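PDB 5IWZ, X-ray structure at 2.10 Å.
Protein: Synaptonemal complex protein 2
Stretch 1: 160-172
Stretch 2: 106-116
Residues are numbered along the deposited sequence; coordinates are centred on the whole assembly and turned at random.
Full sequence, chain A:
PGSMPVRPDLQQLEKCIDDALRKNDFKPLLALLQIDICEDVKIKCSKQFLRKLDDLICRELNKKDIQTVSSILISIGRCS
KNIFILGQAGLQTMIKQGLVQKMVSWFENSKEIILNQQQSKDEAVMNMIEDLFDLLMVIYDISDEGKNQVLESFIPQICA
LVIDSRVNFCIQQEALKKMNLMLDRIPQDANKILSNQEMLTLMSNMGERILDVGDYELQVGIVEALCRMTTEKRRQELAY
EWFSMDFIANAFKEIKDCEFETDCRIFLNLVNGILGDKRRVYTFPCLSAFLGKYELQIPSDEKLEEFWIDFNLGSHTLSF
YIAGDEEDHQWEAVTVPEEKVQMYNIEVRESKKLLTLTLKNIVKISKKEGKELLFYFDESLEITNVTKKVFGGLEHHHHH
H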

ATOM      1  N   ALA A 160      -7.249  -4.849 -10.459  1.00 29.91           N
ATOM      2  CA  ALA A 160      -7.996  -6.044 -10.084  1.00 34.12           C
ATOM      3  C   ALA A 160      -7.793  -6.370  -8.607  1.00 32.34           C
ATOM      4  O   ALA A 160      -8.756  -6.697  -7.899  1.00 35.40           O
ATOM      5  CB  ALA A 160      -7.583  -7.225 -10.972  1.00 37.90           C
ATOM      6  N   LEU A 161      -6.551  -6.249  -8.121  1.00 28.60           N
ATOM      7  CA  LEU A 161      -6.246  -6.516  -6.716  1.00 33.60           C
ATOM      8  C   LEU A 161      -6.969  -5.548  -5.793  1.00 35.76           C
ATOM      9  O   LEU A 161      -7.439  -5.935  -4.712  1.00 31.25           O
ATOM     10  CB  LEU A 161      -4.736  -6.422  -6.488  1.00 35.38           C
ATOM     11  CG  LEU A 161      -4.140  -6.869  -5.151  1.00 40.97           C
ATOM     12  CD1 LEU A 161      -4.332  -8.369  -4.958  1.00 35.69           C
ATOM     13  CD2 LEU A 161      -2.657  -6.518  -5.061  1.00 40.33           C
ATOM     14  N   VAL A 162      -7.035  -4.275  -6.186  1.00 35.30           N
ATOM     15  CA  VAL A 162      -7.656  -3.254  -5.352  1.00 34.17           C
ATOM     16  C   VAL A 162      -9.170  -3.435  -5.321  1.00 30.88           C
ATOM     17  O   VAL A 162      -9.812  -3.166  -4.301  1.00 34.42           O
ATOM     18  CB  VAL A 162      -7.235  -1.856  -5.851  1.00 31.79           C
ATOM     19  CG1 VAL A 162      -8.070  -0.774  -5.209  1.00 41.56           C
ATOM     20  CG2 VAL A 162      -5.762  -1.602  -5.527  1.00 24.20           C
ATOM     21  N   ILE A 163      -9.755  -3.928  -6.413  1.00 31.16           N
ATOM     22  CA  ILE A 163     -11.192  -4.168  -6.470  1.00 39.46           C
ATOM     23  C   ILE A 163     -11.613  -5.411  -5.694  1.00 42.44           C
ATOM     24  O   ILE A 163     -12.784  -5.521  -5.301  1.00 39.69           O
ATOM     25  CB  ILE A 163     -11.613  -4.285  -7.947  1.00 44.10           C
ATOM     26  CG1 ILE A 163     -11.520  -2.927  -8.645  1.00 48.80           C
ATOM     27  CG2 ILE A 163     -13.003  -4.855  -8.103  1.00 51.37           C
ATOM     28  CD1 ILE A 163     -11.588  -3.050 -10.168  1.00 51.73           C
ATOM     29  N   ASP A 164     -10.702  -6.361  -5.474  1.00 35.79           N
ATOM     30  CA  ASP A 164     -11.057  -7.664  -4.915  1.00 36.37           C
ATOM     31  C   ASP A 164     -11.222  -7.505  -3.406  1.00 37.29           C
ATOM     32  O   ASP A 164     -10.241  -7.299  -2.682  1.00 36.96           O
ATOM     33  CB  ASP A 164      -9.988  -8.703  -5.271  1.00 34.89           C
ATOM     34  CG  ASP A 164     -10.344 -10.142  -4.830  1.00 44.80           C
ATOM     35  OD1 ASP A 164     -11.243 -10.339  -3.987  1.00 44.99           O
ATOM     36  OD2 ASP A 164      -9.695 -11.095  -5.329  1.00 48.22           O
ATOM     37  N   SER A 165     -12.467  -7.604  -2.925  1.00 38.57           N
ATOM     38  CA  SER A 165     -12.730  -7.369  -1.508  1.00 38.68           C
ATOM     39  C   SER A 165     -12.133  -8.444  -0.616  1.00 39.70           C
ATOM     40  O   SER A 165     -12.055  -8.238   0.598  1.00 43.24           O
ATOM     41  CB  SER A 165     -14.238  -7.261  -1.252  1.00 42.77           C
ATOM     42  OG  SER A 165     -14.889  -8.509  -1.409  1.00 48.34           O
ATOM     43  N   ARG A 166     -11.679  -9.564  -1.181  1.00 40.89           N
ATOM     44  CA  ARG A 166     -11.095 -10.613  -0.356  1.00 44.55           C
ATOM     45  C   ARG A 166      -9.693 -10.273   0.133  1.00 42.55           C
ATOM     46  O   ARG A 166      -9.234 -10.881   1.103  1.00 45.49           O
ATOM     47  CB  ARG A 166     -11.083 -11.935  -1.129  1.00 40.26           C
ATOM     48  CG  ARG A 166     -12.467 -12.405  -1.551  1.00 44.59           C
ATOM     49  CD  ARG A 166     -12.396 -13.631  -2.439  1.00 45.58           C
ATOM     50  NE  ARG A 166     -11.746 -13.319  -3.707  1.00 46.87           N
ATOM     51  CZ  ARG A 166     -11.335 -14.229  -4.579  1.00 45.54           C
ATOM     52  NH1 ARG A 166     -11.508 -15.517  -4.324  1.00 44.35           N
ATOM     53  NH2 ARG A 166     -10.744 -13.851  -5.703  1.00 45.37           N
ATOM     54  N   VAL A 167      -9.015  -9.300  -0.482  1.00 37.82           N
ATOM     55  CA  VAL A 167      -7.600  -9.044  -0.211  1.00 37.70           C
ATOM     56  C   VAL A 167      -7.460  -8.117   0.989  1.00 42.44           C
ATOM     57  O   VAL A 167      -8.171  -7.108   1.093  1.00 49.33           O
ATOM     58  CB  VAL A 167      -6.909  -8.443  -1.453  1.00 35.70           C
ATOM     59  CG1 VAL A 167      -5.439  -8.148  -1.161  1.00 29.67           C
ATOM     60  CG2 VAL A 167      -7.059  -9.369  -2.650  1.00 37.51           C
ATOM     61  N   ASN A 168      -6.522  -8.443   1.887  1.00 35.66           N
ATOM     62  CA  ASN A 168      -6.271  -7.609   3.057  1.00 34.89           C
ATOM     63  C   ASN A 168      -5.972  -6.168   2.655  1.00 36.82           C
ATOM     64  O   ASN A 168      -5.231  -5.919   1.696  1.00 30.13           O
ATOM     65  CB  ASN A 168      -5.093  -8.148   3.864  1.00 26.95           C
ATOM     66  CG  ASN A 168      -4.731  -7.234   5.012  1.00 44.66           C
ATOM     67  OD1 ASN A 168      -3.785  -6.450   4.928  1.00 48.39           O
ATOM     68  ND2 ASN A 168      -5.517  -7.297   6.080  1.00 47.23           N
ATOM     69  N   PHE A 169      -6.508  -5.213   3.435  1.00 29.69           N
ATOM     70  CA  PHE A 169      -6.416  -3.808   3.033  1.00 30.39           C
ATOM     71  C   PHE A 169      -4.972  -3.328   2.949  1.00 24.99           C
ATOM     72  O   PHE A 169      -4.664  -2.462   2.124  1.00 27.05           O
ATOM     73  CB  PHE A 169      -7.214  -2.903   3.983  1.00 24.98           C
ATOM     74  CG  PHE A 169      -6.576  -2.718   5.344  1.00 27.50           C
ATOM     75  CD1 PHE A 169      -6.775  -3.661   6.350  1.00 33.21           C
ATOM     76  CD2 PHE A 169      -5.802  -1.595   5.623  1.00 30.60           C
ATOM     77  CE1 PHE A 169      -6.209  -3.494   7.621  1.00 32.75           C
ATOM     78  CE2 PHE A 169      -5.242  -1.404   6.892  1.00 33.54           C
ATOM     79  CZ  PHE A 169      -5.441  -2.366   7.896  1.00 28.25           C
ATOM     80  N   CYS A 170      -4.072  -3.866   3.789  1.00 27.66           N
ATOM     81  CA  CYS A 170      -2.679  -3.412   3.755  1.00 31.73           C
ATOM     82  C   CYS A 170      -1.992  -3.795   2.449  1.00 30.81           C
ATOM     83  O   CYS A 170      -1.103  -3.077   1.977  1.00 28.31           O
ATOM     84  CB  CYS A 170      -1.878  -3.993   4.927  1.00 38.92           C
ATOM     85  SG  CYS A 170      -2.446  -3.506   6.583  1.00 49.88           S
ATOM     86  N   ILE A 171      -2.360  -4.934   1.872  1.00 30.10           N
ATOM     87  CA  ILE A 171      -1.798  -5.310   0.580  1.00 30.93           C
ATOM     88  C   ILE A 171      -2.342  -4.401  -0.514  1.00 29.50           C
ATOM     89  O   ILE A 171      -1.601  -3.905  -1.371  1.00 24.79           O
ATOM     90  CB  ILE A 171      -2.093  -6.791   0.296  1.00 30.21           C
ATOM     91  CG1 ILE A 171      -1.343  -7.661   1.303  1.00 28.98           C
ATOM     92  CG2 ILE A 171      -1.739  -7.147  -1.156  1.00 31.97           C
ATOM     93  CD1 ILE A 171      -1.733  -9.109   1.210  1.00 36.87           C
ATOM     94  N   GLN A 172      -3.643  -4.142  -0.484  1.00 26.83           N
ATOM     95  CA  GLN A 172      -4.205  -3.223  -1.463  1.00 25.10           C
ATOM     96  C   GLN A 172      -3.585  -1.843  -1.327  1.00 27.00           C
ATOM     97  O   GLN A 172      -3.265  -1.210  -2.336  1.00 25.59           O
ATOM     98  CB  GLN A 172      -5.726  -3.170  -1.324  1.00 29.14           C
ATOM     99  CG  GLN A 172      -6.379  -4.522  -1.556  1.00 30.70           C
ATOM    100  CD  GLN A 172      -7.840  -4.525  -1.193  1.00 38.18           C
ATOM    101  OE1 GLN A 172      -8.247  -3.851  -0.258  1.00 35.47           O
ATOM    102  NE2 GLN A 172      -8.643  -5.292  -1.930  1.00 35.93           N
TER
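Stretch 2 106-116: WFENSKEIILN

Stretch 2 lies on stretch 1 through a small apolar contact, burying 356 Å² in all, with no hydrogen bond between the two. Its chain begins in a helix that includes W106-E108, makes a type I turn from E108 to K111, and enters a second helix, 111-115. Stretch 1 has a similar plan: helix 160-163, a type I turn from D164 to V167, then a helix from F169 capped by N168. The CA atoms come closest where V167 CA lies 5.8 Å from L115 CA; L161 CA and K111 CA are 9.3 Å apart, so the two chains advance in the same general sense.

I114 is the hub. Its CG2 lies 3.8 Å from V167 CG1, 4.1 Å from L161 CD1 and 4.4 Å from I171 CD1; all four residues are aliphatic and buried, so their methyls pack without leaving polar groups unpaired. The flat F107 ring comes in edge-on, its CZ 3.9 Å from L161 CD2. At the more exposed margin, L115 sets CD2 3.8 Å from R166 CB and over one face of the guanidinium. D164 takes up the polar edge of that group, R166 NE donating to D164 OD1 (3.0 Å) and R166 NH2 forming a salt bridge with D164 OD2 (3.0 Å), while a flat face is left for the L115 methyl.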

ATOM      1  N   TRP A 106       5.186 -14.467 -11.085  1.00 26.26           N
ATOM      2  CA  TRP A 106       5.389 -14.599  -9.644  1.00 27.42           C
ATOM      3  C   TRP A 106       4.227 -13.975  -8.885  1.00 31.43           C
ATOM      4  O   TRP A 106       3.751 -14.530  -7.883  1.00 27.68           O
ATOM      5  CB  TRP A 106       6.716 -13.967  -9.214  1.00 28.35           C
ATOM      6  CG  TRP A 106       7.919 -14.522  -9.935  1.00 27.25           C
ATOM      7  CD1 TRP A 106       8.007 -15.724 -10.605  1.00 24.29           C
ATOM      8  CD2 TRP A 106       9.186 -13.873 -10.108  1.00 27.44           C
ATOM      9  NE1 TRP A 106       9.264 -15.859 -11.168  1.00 29.31           N
ATOM     10  CE2 TRP A 106      10.002 -14.737 -10.879  1.00 25.95           C
ATOM     11  CE3 TRP A 106       9.714 -12.645  -9.684  1.00 32.93           C
ATOM     12  CZ2 TRP A 106      11.308 -14.414 -11.219  1.00 26.65           C
ATOM     13  CZ3 TRP A 106      11.022 -12.323 -10.033  1.00 29.69           C
ATOM     14  CH2 TRP A 106      11.800 -13.207 -10.786  1.00 32.05           C
ATOM     15  N   PHE A 107       3.745 -12.825  -9.365  1.00 23.09           N
ATOM     16  CA  PHE A 107       2.586 -12.183  -8.753  1.00 22.88           C
ATOM     17  C   PHE A 107       1.338 -13.050  -8.883  1.00 26.60           C
ATOM     18  O   PHE A 107       0.564 -13.176  -7.929  1.00 33.14           O
ATOM     19  CB  PHE A 107       2.356 -10.815  -9.406  1.00 24.70           C
ATOM     20  CG  PHE A 107       1.170 -10.097  -8.878  1.00 31.22           C
ATOM     21  CD1 PHE A 107       1.201  -9.512  -7.624  1.00 34.28           C
ATOM     22  CD2 PHE A 107       0.015 -10.003  -9.633  1.00 34.31           C
ATOM     23  CE1 PHE A 107       0.090  -8.837  -7.128  1.00 35.91           C
ATOM     24  CE2 PHE A 107      -1.085  -9.336  -9.152  1.00 31.20           C
ATOM     25  CZ  PHE A 107      -1.049  -8.746  -7.895  1.00 27.98           C
ATOM     26  N   GLU A 108       1.121 -13.643 -10.067  1.00 24.54           N
ATOM     27  CA  GLU A 108       0.015 -14.579 -10.248  1.00 26.40           C
ATOM     28  C   GLU A 108       0.128 -15.761  -9.294  1.00 31.91           C
ATOM     29  O   GLU A 108      -0.866 -16.186  -8.694  1.00 33.58           O
ATOM     30  CB  GLU A 108      -0.016 -15.088 -11.692  1.00 42.77           C
ATOM     31  CG  GLU A 108      -0.370 -14.044 -12.744  1.00 58.19           C
ATOM     32  CD  GLU A 108      -1.858 -13.802 -12.853  1.00 74.28           C
ATOM     33  OE1 GLU A 108      -2.262 -12.976 -13.705  1.00 81.16           O
ATOM     34  OE2 GLU A 108      -2.626 -14.435 -12.091  1.00 75.17           O
ATOM     35  N   ASN A 109       1.329 -16.337  -9.183  1.00 28.35           N
ATOM     36  CA  ASN A 109       1.590 -17.451  -8.275  1.00 31.62           C
ATOM     37  C   ASN A 109       1.567 -17.045  -6.806  1.00 36.95           C
ATOM     38  O   ASN A 109       1.697 -17.916  -5.942  1.00 40.35           O
ATOM     39  CB  ASN A 109       2.940 -18.087  -8.603  1.00 29.93           C
ATOM     40  CG  ASN A 109       2.935 -18.792  -9.957  1.00 48.60           C
ATOM     41  OD1 ASN A 109       1.875 -19.150 -10.477  1.00 56.05           O
ATOM     42  ND2 ASN A 109       4.114 -18.985 -10.532  1.00 43.26           N
ATOM     43  N   SER A 110       1.440 -15.757  -6.506  1.00 29.10           N
ATOM     44  CA  SER A 110       1.269 -15.276  -5.143  1.00 32.81           C
ATOM     45  C   SER A 110      -0.192 -15.092  -4.776  1.00 37.18           C
ATOM     46  O   SER A 110      -0.490 -14.759  -3.623  1.00 27.64           O
ATOM     47  CB  SER A 110       1.997 -13.938  -4.950  1.00 31.32           C
ATOM     48  OG  SER A 110       3.388 -14.071  -5.203  1.00 34.79           O
ATOM     49  N   LYS A 111      -1.107 -15.296  -5.723  1.00 34.90           N
ATOM     50  CA  LYS A 111      -2.488 -14.900  -5.478  1.00 40.31           C
ATOM     51  C   LYS A 111      -3.157 -15.818  -4.468  1.00 42.68           C
ATOM     52  O   LYS A 111      -3.916 -15.350  -3.611  1.00 31.93           O
ATOM     53  CB  LYS A 111      -3.260 -14.847  -6.794  1.00 47.52           C
ATOM     54  CG  LYS A 111      -2.825 -13.653  -7.679  1.00 49.82           C
ATOM     55  CD  LYS A 111      -3.498 -13.645  -9.062  1.00 44.08           C
ATOM     56  CE  LYS A 111      -3.583 -12.221  -9.606  1.00 46.24           C
ATOM     57  NZ  LYS A 111      -3.819 -12.190 -11.081  1.00 50.89           N
ATOM     58  N   GLU A 112      -2.862 -17.120  -4.529  1.00 44.29           N
ATOM     59  CA  GLU A 112      -3.385 -18.046  -3.528  1.00 47.82           C
ATOM     60  C   GLU A 112      -2.932 -17.653  -2.124  1.00 46.80           C
ATOM     61  O   GLU A 112      -3.714 -17.706  -1.169  1.00 50.50           O
ATOM     62  CB  GLU A 112      -2.947 -19.473  -3.868  1.00 51.22           C
ATOM     63  CG  GLU A 112      -3.494 -20.535  -2.935  1.00 62.87           C
ATOM     64  CD  GLU A 112      -3.147 -21.958  -3.373  1.00 68.54           C
ATOM     65  OE1 GLU A 112      -3.343 -22.281  -4.566  1.00 71.78           O
ATOM     66  OE2 GLU A 112      -2.682 -22.750  -2.522  1.00 66.97           O
ATOM     67  N   ILE A 113      -1.673 -17.240  -1.988  1.00 39.01           N
ATOM     68  CA  ILE A 113      -1.154 -16.776  -0.706  1.00 37.02           C
ATOM     69  C   ILE A 113      -1.843 -15.482  -0.287  1.00 47.38           C
ATOM     70  O   ILE A 113      -2.245 -15.316   0.871  1.00 50.85           O
ATOM     71  CB  ILE A 113       0.372 -16.586  -0.801  1.00 35.23           C
ATOM     72  CG1 ILE A 113       1.089 -17.945  -0.829  1.00 45.49           C
ATOM     73  CG2 ILE A 113       0.872 -15.706   0.326  1.00 34.14           C
ATOM     74  CD1 ILE A 113       2.515 -17.877  -1.361  1.00 42.34           C
ATOM     75  N   ILE A 114      -1.939 -14.528  -1.218  1.00 46.41           N
ATOM     76  CA  ILE A 114      -2.584 -13.244  -0.950  1.00 40.17           C
ATOM     77  C   ILE A 114      -4.003 -13.453  -0.437  1.00 41.52           C
ATOM     78  O   ILE A 114      -4.463 -12.743   0.466  1.00 42.60           O
ATOM     79  CB  ILE A 114      -2.561 -12.377  -2.223  1.00 37.54           C
ATOM     80  CG1 ILE A 114      -1.165 -11.815  -2.455  1.00 27.92           C
ATOM     81  CG2 ILE A 114      -3.595 -11.261  -2.158  1.00 46.54           C
ATOM     82  CD1 ILE A 114      -0.851 -11.565  -3.916  1.00 30.37           C
ATOM     83  N   LEU A 115      -4.712 -14.440  -0.983  1.00 37.63           N
ATOM     84  CA  LEU A 115      -6.089 -14.644  -0.552  1.00 49.63           C
ATOM     85  C   LEU A 115      -6.162 -15.267   0.840  1.00 70.23           C
ATOM     86  O   LEU A 115      -6.623 -14.622   1.787  1.00 77.41           O
ATOM     87  CB  LEU A 115      -6.845 -15.496  -1.564  1.00 39.80           C
ATOM     88  CG  LEU A 115      -7.097 -14.724  -2.863  1.00 42.39           C
ATOM     89  CD1 LEU A 115      -7.598 -15.651  -3.945  1.00 40.16           C
ATOM     90  CD2 LEU A 115      -8.065 -13.570  -2.642  1.00 39.99           C
ATOM     91  N   ASN A 116      -5.684 -16.504   0.986  1.00 77.10           N
ATOM     92  CA  ASN A 116      -5.867 -17.278   2.211  1.00 80.61           C
ATOM     93  C   ASN A 116      -5.154 -16.683   3.427  1.00 80.10           C
ATOM     94  O   ASN A 116      -5.011 -17.358   4.452  1.00 87.27           O
ATOM     95  CB  ASN A 116      -5.405 -18.718   1.988  1.00 83.49           C
TER